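PDB 5ZJK: myroilysin, which probably cleaves peptide bonds inside proteins as a zinc-dependent metalloendopeptidase of the astacin family. Local coordinates for residues E114-L119 with L149-S154; K128-Y133 with W140-V145; A162-S167 with V189-D194. All coordinates share one frame; numbering follows the deposited sequence.

Contact 1 of 3, residues E114-L119 with L149-S154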
loop_
_atom_site.group_PDB
_atom_site.type_symbol
_atom_site.label_atom_id
_atom_site.label_comp_id
_atom_site.label_asym_id
_atom_site.label_seq_id
_atom_site.Cartn_x
_atom_site.Cartn_y
_atom_site.Cartn_z
ATOM N N GLU A 114 1.000 2.702 -7.547
ATOM C CA GLU A 114 0.715 3.724 -8.547
ATOM C C GLU A 114 1.741 3.733 -9.678
ATOM O O GLU A 114 1.474 4.261 -10.758
ATOM C CB GLU A 114 0.643 5.105 -7.888
ATOM C CG GLU A 114 -0.001 6.188 -8.751
ATOM C CD GLU A 114 -1.505 6.019 -8.907
ATOM O OE1 GLU A 114 -2.065 5.036 -8.380
ATOM O OE2 GLU A 114 -2.132 6.880 -9.561
ATOM N N HIS A 115 2.907 3.144 -9.439
ATOM C CA HIS A 115 3.912 3.040 -10.492
ATOM C C HIS A 115 3.589 1.870 -11.419
ATOM O O HIS A 115 4.292 1.625 -12.398
ATOM C CB HIS A 115 5.317 2.891 -9.900
ATOM C CG HIS A 115 5.531 1.620 -9.139
ATOM N ND1 HIS A 115 5.318 1.519 -7.783
ATOM C CD2 HIS A 115 5.956 0.399 -9.545
ATOM C CE1 HIS A 115 5.596 0.289 -7.385
ATOM N NE2 HIS A 115 5.983 -0.410 -8.435
ATOM N N GLN A 116 2.512 1.158 -11.101
ATOM C CA GLN A 116 2.010 0.084 -11.949
ATOM C C GLN A 116 0.607 0.418 -12.445
ATOM O O GLN A 116 -0.158 -0.468 -12.828
ATOM C CB GLN A 116 2.008 -1.246 -11.194
ATOM C CG GLN A 116 3.371 -1.657 -10.659
ATOM C CD GLN A 116 3.364 -3.047 -10.052
ATOM O OE1 GLN A 116 2.812 -3.264 -8.974
ATOM N NE2 GLN A 116 3.977 -3.998 -10.748
ATOM N N HIS A 117 0.283 1.710 -12.425
ATOM C CA HIS A 117 -1.012 2.221 -12.868
ATOM C C HIS A 117 -1.321 1.784 -14.300
ATOM O O HIS A 117 -0.430 1.740 -15.143
ATOM C CB HIS A 117 -1.022 3.750 -12.758
ATOM C CG HIS A 117 -2.390 4.357 -12.793
ATOM N ND1 HIS A 117 -3.029 4.686 -13.967
ATOM C CD2 HIS A 117 -3.236 4.703 -11.793
ATOM C CE1 HIS A 117 -4.213 5.206 -13.691
ATOM N NE2 HIS A 117 -4.362 5.227 -12.380
ATOM N N PRO A 118 -2.590 1.444 -14.577
ATOM C CA PRO A 118 -2.973 0.960 -15.910
ATOM C C PRO A 118 -2.828 2.002 -17.019
ATOM O O PRO A 118 -2.742 1.628 -18.188
ATOM C CB PRO A 118 -4.446 0.567 -15.729
ATOM C CG PRO A 118 -4.906 1.329 -14.535
ATOM C CD PRO A 118 -3.718 1.399 -13.632
ATOM N N LEU A 119 -2.801 3.282 -16.663
ATOM C CA LEU A 119 -2.699 4.345 -17.658
ATOM C C LEU A 119 -1.266 4.831 -17.856
ATOM O O LEU A 119 -0.997 5.629 -18.753
ATOM C CB LEU A 119 -3.585 5.531 -17.269
ATOM C CG LEU A 119 -5.099 5.326 -17.262
ATOM C CD1 LEU A 119 -5.802 6.618 -16.880
ATOM C CD2 LEU A 119 -5.584 4.829 -18.614
ATOM N N LEU A 149 7.958 -3.773 -10.499
ATOM C CA LEU A 149 8.242 -2.424 -10.974
ATOM C C LEU A 149 7.738 -2.175 -12.394
ATOM O O LEU A 149 6.901 -1.304 -12.619
ATOM C CB LEU A 149 9.746 -2.145 -10.910
ATOM C CG LEU A 149 10.418 -2.305 -9.544
ATOM C CD1 LEU A 149 11.898 -1.965 -9.628
ATOM C CD2 LEU A 149 9.727 -1.446 -8.497
ATOM N N PHE A 150 8.249 -2.950 -13.345
ATOM C CA PHE A 150 8.002 -2.696 -14.761
ATOM C C PHE A 150 6.566 -2.994 -15.188
ATOM O O PHE A 150 5.970 -2.233 -15.951
ATOM C CB PHE A 150 8.970 -3.517 -15.619
ATOM C CG PHE A 150 10.412 -3.121 -15.459
ATOM C CD1 PHE A 150 10.759 -1.931 -14.837
ATOM C CD2 PHE A 150 11.422 -3.939 -15.935
ATOM C CE1 PHE A 150 12.082 -1.568 -14.691
ATOM C CE2 PHE A 150 12.749 -3.581 -15.792
ATOM C CZ PHE A 150 13.079 -2.393 -15.170
ATOM N N ALA A 151 6.015 -4.099 -14.698
ATOM C CA ALA A 151 4.684 -4.536 -15.106
ATOM C C ALA A 151 3.595 -3.583 -14.627
ATOM O O ALA A 151 3.659 -3.057 -13.518
ATOM C CB ALA A 151 4.411 -5.943 -14.594
ATOM N N THR A 152 2.596 -3.365 -15.477
ATOM C CA THR A 152 1.451 -2.536 -15.125
ATOM C C THR A 152 0.167 -3.355 -15.171
ATOM O O THR A 152 0.117 -4.408 -15.805
ATOM C CB THR A 152 1.309 -1.325 -16.066
ATOM O OG1 THR A 152 1.089 -1.782 -17.406
ATOM C CG2 THR A 152 2.561 -0.468 -16.026
ATOM N N TYR A 153 -0.867 -2.869 -14.494
ATOM C CA TYR A 153 -2.165 -3.531 -14.513
ATOM C C TYR A 153 -2.950 -3.125 -15.754
ATOM O O TYR A 153 -2.516 -2.262 -16.516
ATOM C CB TYR A 153 -2.958 -3.202 -13.248
ATOM C CG TYR A 153 -2.483 -3.941 -12.015
ATOM C CD1 TYR A 153 -1.272 -3.624 -11.414
ATOM C CD2 TYR A 153 -3.250 -4.951 -11.451
ATOM C CE1 TYR A 153 -0.836 -4.295 -10.287
ATOM C CE2 TYR A 153 -2.822 -5.628 -10.326
ATOM C CZ TYR A 153 -1.614 -5.295 -9.748
ATOM O OH TYR A 153 -1.185 -5.966 -8.626
ATOM N N SER A 154 -4.103 -3.752 -15.960
ATOM C CA SER A 154 -4.935 -3.441 -17.114
ATOM C C SER A 154 -6.135 -2.593 -16.712
ATOM O O SER A 154 -6.574 -2.624 -15.561
ATOM C CB SER A 154 -5.407 -4.724 -17.801
ATOM O OG SER A 154 -6.453 -5.339 -17.071
#
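Gln116 turns CG beside its own backbone N (chi1 -58°) and then runs on extended, which carries its amide along the residues that leave helix 142-150 and puts NE2 2.9 Å from Ala151 O. His115, with CG set between its backbone N and carbonyl carbon (chi1 65°), brings its ring to the same helix end. Leu149 O meets that imidazole at its edge, 3.6 Å from His115 CD2, while the Leu149 CD2 methyl comes beside His115 NE2. Gln116 and His115 also reach carbonyls in the last helical turn: the Gln116 amide donates to Asn147 O, and His115 NE2 bonds with Asn148 O.

Farther along, the two backbones run in nearly the same direction and join through Tyr153 N, which donates to Gln116 O over 3.0 Å in an almost straight bond (169° at the hydrogen). Thr152 CA brings a CA-H to the same oxygen, 3.5 Å away, and the pairing continues where Pro118 CA lies 3.3 Å from Tyr153 O.

This loop directly follows the third zinc ligand, His113, of the extended astacin zinc-binding motif; the His115 ring meets that of His113 and stacks with Tyr171. Glu114 OE2 bonds to Gly1 N, consistent with the link between chain start and this glutamate in mature astacins.

The aromatic ring of Tyr153 stands nearly perpendicular to the Gln116 amide, CE1 4.0 Å from OE1. Replacing Gln116 by an alanine would probably leave the carbonyls of Ala151 and Asn147 without this donor and open a gap beside the Tyr153 ring. Farther along the loop, Pro118 lays CB against Tyr153 O and the carbonyl carbon of Ser154, with strand 158-160 touching the proline as well.

Contact 2 of 3, residues K128-Y133 with W140-V145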
loop_
_atom_site.group_PDB
_atom_site.type_symbol
_atom_site.label_atom_id
_atom_site.label_comp_id
_atom_site.label_asym_id
_atom_site.label_seq_id
_atom_site.Cartn_x
_atom_site.Cartn_y
_atom_site.Cartn_z
ATOM N N LYS A 128 19.782 0.151 -15.468
ATOM C CA LYS A 128 20.169 0.827 -14.235
ATOM C C LYS A 128 19.255 0.438 -13.077
ATOM O O LYS A 128 19.679 0.417 -11.922
ATOM C CB LYS A 128 20.158 2.345 -14.426
ATOM C CG LYS A 128 21.138 2.842 -15.475
ATOM C CD LYS A 128 21.324 4.347 -15.382
ATOM C CE LYS A 128 22.182 4.873 -16.520
ATOM N NZ LYS A 128 22.232 6.362 -16.529
ATOM N N VAL A 129 17.999 0.134 -13.391
ATOM C CA VAL A 129 17.054 -0.340 -12.386
ATOM C C VAL A 129 17.458 -1.727 -11.902
ATOM O O VAL A 129 17.537 -1.976 -10.699
ATOM C CB VAL A 129 15.616 -0.383 -12.931
ATOM C CG1 VAL A 129 14.694 -1.086 -11.948
ATOM C CG2 VAL A 129 15.118 1.021 -13.223
ATOM N N TYR A 130 17.710 -2.624 -12.853
ATOM C CA TYR A 130 18.216 -3.959 -12.551
ATOM C C TYR A 130 19.470 -3.883 -11.692
ATOM O O TYR A 130 19.578 -4.559 -10.670
ATOM C CB TYR A 130 18.526 -4.723 -13.841
ATOM C CG TYR A 130 17.324 -5.305 -14.549
ATOM C CD1 TYR A 130 16.367 -6.033 -13.856
ATOM C CD2 TYR A 130 17.154 -5.133 -15.917
ATOM C CE1 TYR A 130 15.271 -6.571 -14.507
ATOM C CE2 TYR A 130 16.063 -5.663 -16.574
ATOM C CZ TYR A 130 15.124 -6.382 -15.865
ATOM O OH TYR A 130 14.036 -6.912 -16.519
ATOM N N ALA A 131 20.411 -3.045 -12.117
ATOM C CA ALA A 131 21.699 -2.907 -11.446
ATOM C C ALA A 131 21.552 -2.458 -9.997
ATOM O O ALA A 131 22.195 -3.012 -9.106
ATOM C CB ALA A 131 22.585 -1.936 -12.208
ATOM N N TYR A 132 20.710 -1.458 -9.760
ATOM C CA TYR A 132 20.530 -0.947 -8.406
ATOM C C TYR A 132 19.863 -1.965 -7.490
ATOM O O TYR A 132 20.330 -2.208 -6.378
ATOM C CB TYR A 132 19.705 0.342 -8.400
ATOM C CG TYR A 132 19.284 0.722 -7.000
ATOM C CD1 TYR A 132 20.202 1.249 -6.103
ATOM C CD2 TYR A 132 17.981 0.522 -6.563
ATOM C CE1 TYR A 132 19.833 1.581 -4.816
ATOM C CE2 TYR A 132 17.603 0.852 -5.276
ATOM C CZ TYR A 132 18.535 1.378 -4.406
ATOM O OH TYR A 132 18.164 1.714 -3.125
ATOM N N TYR A 133 18.763 -2.548 -7.952
ATOM C CA TYR A 133 17.969 -3.440 -7.116
ATOM C C TYR A 133 18.619 -4.811 -6.941
ATOM O O TYR A 133 18.192 -5.601 -6.100
ATOM C CB TYR A 133 16.561 -3.590 -7.694
ATOM C CG TYR A 133 15.667 -2.404 -7.409
ATOM C CD1 TYR A 133 14.913 -2.345 -6.245
ATOM C CD2 TYR A 133 15.583 -1.340 -8.297
ATOM C CE1 TYR A 133 14.098 -1.264 -5.975
ATOM C CE2 TYR A 133 14.772 -0.253 -8.036
ATOM C CZ TYR A 133 14.032 -0.221 -6.873
ATOM O OH TYR A 133 13.221 0.857 -6.606
ATOM N N TRP A 140 17.111 -7.848 -5.263
ATOM C CA TRP A 140 16.012 -8.382 -6.057
ATOM C C TRP A 140 16.509 -9.133 -7.286
ATOM O O TRP A 140 17.571 -8.824 -7.826
ATOM C CB TRP A 140 15.072 -7.256 -6.489
ATOM C CG TRP A 140 14.112 -6.818 -5.426
ATOM C CD1 TRP A 140 14.069 -7.244 -4.131
ATOM C CD2 TRP A 140 13.046 -5.872 -5.573
ATOM N NE1 TRP A 140 13.045 -6.619 -3.461
ATOM C CE2 TRP A 140 12.402 -5.771 -4.324
ATOM C CE3 TRP A 140 12.575 -5.100 -6.638
ATOM C CZ2 TRP A 140 11.312 -4.929 -4.112
ATOM C CZ3 TRP A 140 11.494 -4.264 -6.426
ATOM C CH2 TRP A 140 10.875 -4.186 -5.173
ATOM N N SER A 141 15.734 -10.119 -7.721
ATOM C CA SER A 141 16.039 -10.857 -8.941
ATOM C C SER A 141 15.360 -10.195 -10.134
ATOM O O SER A 141 14.752 -9.135 -9.998
ATOM C CB SER A 141 15.596 -12.317 -8.817
ATOM O OG SER A 141 14.201 -12.410 -8.587
ATOM N N LYS A 142 15.464 -10.823 -11.301
ATOM C CA LYS A 142 14.845 -10.287 -12.507
ATOM C C LYS A 142 13.326 -10.393 -12.429
ATOM O O LYS A 142 12.608 -9.501 -12.880
ATOM C CB LYS A 142 15.357 -11.014 -13.750
ATOM C CG LYS A 142 14.868 -10.409 -15.055
ATOM C CD LYS A 142 15.367 -11.190 -16.257
ATOM C CE LYS A 142 14.970 -10.505 -17.554
ATOM N NZ LYS A 142 13.501 -10.279 -17.637
ATOM N N LYS A 143 12.846 -11.492 -11.855
ATOM C CA LYS A 143 11.416 -11.707 -11.670
ATOM C C LYS A 143 10.852 -10.679 -10.700
ATOM O O LYS A 143 9.728 -10.207 -10.864
ATOM C CB LYS A 143 11.150 -13.127 -11.165
ATOM C CG LYS A 143 9.681 -13.508 -11.076
ATOM C CD LYS A 143 9.527 -14.927 -10.549
ATOM C CE LYS A 143 8.075 -15.264 -10.244
ATOM N NZ LYS A 143 7.290 -15.532 -11.481
ATOM N N ASP A 144 11.646 -10.336 -9.691
ATOM C CA ASP A 144 11.266 -9.319 -8.720
ATOM C C ASP A 144 11.061 -7.965 -9.389
ATOM O O ASP A 144 10.039 -7.314 -9.188
ATOM C CB ASP A 144 12.327 -9.202 -7.624
ATOM C CG ASP A 144 12.239 -10.317 -6.602
ATOM O OD1 ASP A 144 11.109 -10.707 -6.243
ATOM O OD2 ASP A 144 13.300 -10.801 -6.158
ATOM N N VAL A 145 12.037 -7.548 -10.188
ATOM C CA VAL A 145 11.984 -6.251 -10.851
ATOM C C VAL A 145 10.866 -6.187 -11.888
ATOM O O VAL A 145 10.067 -5.251 -11.891
ATOM C CB VAL A 145 13.323 -5.918 -11.540
ATOM C CG1 VAL A 145 13.227 -4.592 -12.278
ATOM C CG2 VAL A 145 14.450 -5.884 -10.520
#
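Tyr133 sets CD1 over one face of the Trp140 indole, 3.6 Å from CE3 and toward the rim of the six-membered ring. The planes are near parallel, 22° apart, but slid so far that the centroids stand 5.0 Å from each other and the rings barely overlap. Tyr132 CD2 lies on a face of the Tyr133 ring, and Val129 O sits at its edge. Tyr133 and Trp140 share a first torsion, each CG beside its own backbone N (chi1 -78° and -80°), and the two side chains lie side by side, pointing the same way. Trp140 N donates to Tyr133 O at 2.6 Å, tying the chain back to the last turn of helix 126-134.

That bond closes a helix-loop-helix unit, in which a short connection leads from helix 126-134 into helix 142-150. The second helix starts with a capping box: Ser141 N gives a straight bond to the anti lone pair of Asp144 OD2, 3.0 Å away, and Asp144 N returns a weak one to Ser141 OG.

Val145 packs against both Tyr130 and Val129. Its CB is 3.6 Å from Tyr130 CE1, approaching that ring obliquely, and its CG1 meets Val129 CG1 at 3.8 Å. Lys142 lays its CG by the same tyrosine; its NZ is 3.6 Å from Tyr130 OH but makes its salt bridge with Asp146. Phe150, five residues past Val145, meets the Tyr130 ring edge-to-face and extends this apolar seam.

Contact 3 of 3, residues A162-S167 with V189-D194; sequences AYDTQS and VLSATD
Asp164 and Thr193 approach from opposite directions, the carboxylate of the first lying against CB of the second, with OD2 3.4 Å away. Asp164 holds CG anti to its backbone N (chi1 179°), which sends the carboxylate across to the start of helix 192-201. There Ser191 OG donates to OD2 at 2.5 Å, arriving nearly in line with the C-O bond. The other oxygen, OD1, turns back on its own loop and takes Gln166 N from above the carboxylate plane, an Asx turn inside the type I turn from Asp164 to Ser167.

Ser191 and Asp194 form a capping box. Asp194 N donates to Ser191 OG, 3.0 Å away, while Asp194 OD2 accepts Ser191 N on its anti side, tilted out of the plane. The syn lone pair of Asp194 OD1 receives Ser167 OG at 2.6 Å, and OD2 also holds Ile168 N. Ser167 and Ile168 lead directly into Met169, in the sequence position of the Met-turn of astacins and other metzincins, so the cap probably steadies the approach to that turn, which in metzincins lies below the zinc site.

Asp164 OD2 and Asp194 OD1 stand only 4.0 Å apart, and water 1 donates to both. With two buried carboxylates so close, the serine hydroxyls and the bridging water probably ease the repulsion, while the helix start is likely to stabilise negative charge on Asp194.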
loop_
_atom_site.group_PDB
_atom_site.type_symbol
_atom_site.label_atom_id
_atom_site.label_comp_id
_atom_site.label_asym_id
_atom_site.label_seq_id
_atom_site.Cartn_x
_atom_site.Cartn_y
_atom_site.Cartn_z
ATOM N N ALA A 162 -6.922 9.283 -12.758
ATOM C CA ALA A 162 -5.753 9.672 -13.532
ATOM C C ALA A 162 -4.495 9.306 -12.752
ATOM O O ALA A 162 -4.507 9.288 -11.522
ATOM C CB ALA A 162 -5.782 11.157 -13.845
ATOM N N TYR A 163 -3.420 9.002 -13.474
ATOM C CA TYR A 163 -2.143 8.654 -12.858
ATOM C C TYR A 163 -1.657 9.772 -11.937
ATOM O O TYR A 163 -1.499 10.915 -12.361
ATOM C CB TYR A 163 -1.107 8.346 -13.942
ATOM C CG TYR A 163 0.322 8.276 -13.457
ATOM C CD1 TYR A 163 0.718 7.324 -12.526
ATOM C CD2 TYR A 163 1.282 9.149 -13.949
ATOM C CE1 TYR A 163 2.028 7.256 -12.088
ATOM C CE2 TYR A 163 2.592 9.088 -13.520
ATOM C CZ TYR A 163 2.960 8.141 -12.589
ATOM O OH TYR A 163 4.267 8.083 -12.161
ATOM N N ASP A 164 -1.433 9.432 -10.670
ATOM C CA ASP A 164 -1.116 10.421 -9.643
ATOM C C ASP A 164 0.268 10.200 -9.038
ATOM O O ASP A 164 0.467 9.288 -8.238
ATOM C CB ASP A 164 -2.184 10.388 -8.545
ATOM C CG ASP A 164 -1.910 11.376 -7.428
ATOM O OD1 ASP A 164 -1.251 12.405 -7.685
ATOM O OD2 ASP A 164 -2.360 11.124 -6.291
ATOM N N THR A 165 1.216 11.053 -9.412
ATOM C CA THR A 165 2.599 10.930 -8.957
ATOM C C THR A 165 2.771 11.232 -7.470
ATOM O O THR A 165 3.809 10.925 -6.885
ATOM C CB THR A 165 3.535 11.867 -9.747
ATOM O OG1 THR A 165 3.066 13.217 -9.637
ATOM C CG2 THR A 165 3.578 11.473 -11.210
ATOM N N GLN A 166 1.758 11.839 -6.862
ATOM C CA GLN A 166 1.843 12.232 -5.461
ATOM C C GLN A 166 1.073 11.277 -4.555
ATOM O O GLN A 166 0.982 11.494 -3.348
ATOM C CB GLN A 166 1.325 13.659 -5.280
ATOM C CG GLN A 166 2.157 14.709 -5.995
ATOM C CD GLN A 166 1.526 16.085 -5.945
ATOM O OE1 GLN A 166 0.809 16.417 -5.001
ATOM N NE2 GLN A 166 1.790 16.894 -6.964
ATOM N N SER A 167 0.529 10.218 -5.143
ATOM C CA SER A 167 -0.276 9.257 -4.399
ATOM C C SER A 167 0.538 8.538 -3.327
ATOM O O SER A 167 1.743 8.335 -3.478
ATOM C CB SER A 167 -0.899 8.234 -5.350
ATOM O OG SER A 167 -1.696 7.301 -4.642
ATOM N N VAL A 189 1.828 11.384 2.742
ATOM C CA VAL A 189 0.458 11.708 3.132
ATOM C C VAL A 189 -0.505 11.459 1.979
ATOM O O VAL A 189 -0.084 11.288 0.835
ATOM C CB VAL A 189 0.312 13.175 3.592
ATOM C CG1 VAL A 189 1.154 13.443 4.829
ATOM C CG2 VAL A 189 0.678 14.128 2.463
ATOM N N LEU A 190 -1.797 11.440 2.289
ATOM C CA LEU A 190 -2.829 11.292 1.270
ATOM C C LEU A 190 -2.816 12.468 0.302
ATOM O O LEU A 190 -2.932 13.621 0.715
ATOM C CB LEU A 190 -4.210 11.170 1.917
ATOM C CG LEU A 190 -4.509 9.877 2.672
ATOM C CD1 LEU A 190 -5.876 9.944 3.325
ATOM C CD2 LEU A 190 -4.434 8.703 1.721
ATOM N N SER A 191 -2.672 12.173 -0.985
ATOM C CA SER A 191 -2.728 13.211 -2.005
ATOM C C SER A 191 -4.171 13.655 -2.207
ATOM O O SER A 191 -5.096 13.028 -1.693
ATOM C CB SER A 191 -2.132 12.715 -3.323
ATOM O OG SER A 191 -3.008 11.814 -3.977
ATOM N N ALA A 192 -4.359 14.741 -2.949
ATOM C CA ALA A 192 -5.698 15.240 -3.232
ATOM C C ALA A 192 -6.457 14.266 -4.126
ATOM O O ALA A 192 -7.658 14.060 -3.957
ATOM C CB ALA A 192 -5.629 16.614 -3.875
ATOM N N THR A 193 -5.746 13.670 -5.078
ATOM C CA THR A 193 -6.337 12.684 -5.973
ATOM C C THR A 193 -6.709 11.421 -5.200
ATOM O O THR A 193 -7.715 10.779 -5.500
ATOM C CB THR A 193 -5.380 12.330 -7.131
ATOM O OG1 THR A 193 -5.033 13.523 -7.845
ATOM C CG2 THR A 193 -6.032 11.349 -8.091
ATOM N N ASP A 194 -5.901 11.077 -4.200
ATOM C CA ASP A 194 -6.190 9.940 -3.328
ATOM C C ASP A 194 -7.539 10.097 -2.641
ATOM O O ASP A 194 -8.380 9.202 -2.690
ATOM C CB ASP A 194 -5.097 9.770 -2.270
ATOM C CG ASP A 194 -3.848 9.113 -2.815
ATOM O OD1 ASP A 194 -3.946 8.399 -3.835
ATOM O OD2 ASP A 194 -2.769 9.303 -2.216
HETATM O O HOH W 1 -4.171 8.692 -6.275
#

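How the contacts relate
Contacts 1 and 2 share helix 142-150: contact 2 holds its start and contact 1 its end, and along the chain contact 2 is nested in the loop that contact 1 closes. Leu149 joins them by packing on Val129 and Tyr133. All three are partly buried. Contact 2, the outermost, relies mainly on rings and aliphatic groups; contacts 1 and 3 lie nearer the centre of the chain, with four buried residues each, contact 1 mixing backbone pairing with polar side chains beside the zinc site and contact 3 built on carboxylates and hydroxyls. Glu114 OE2 bonds to Asp164 N, linking contacts 1 and 3, whereas contacts 2 and 3 remain about 13 Å apart at their nearest atoms.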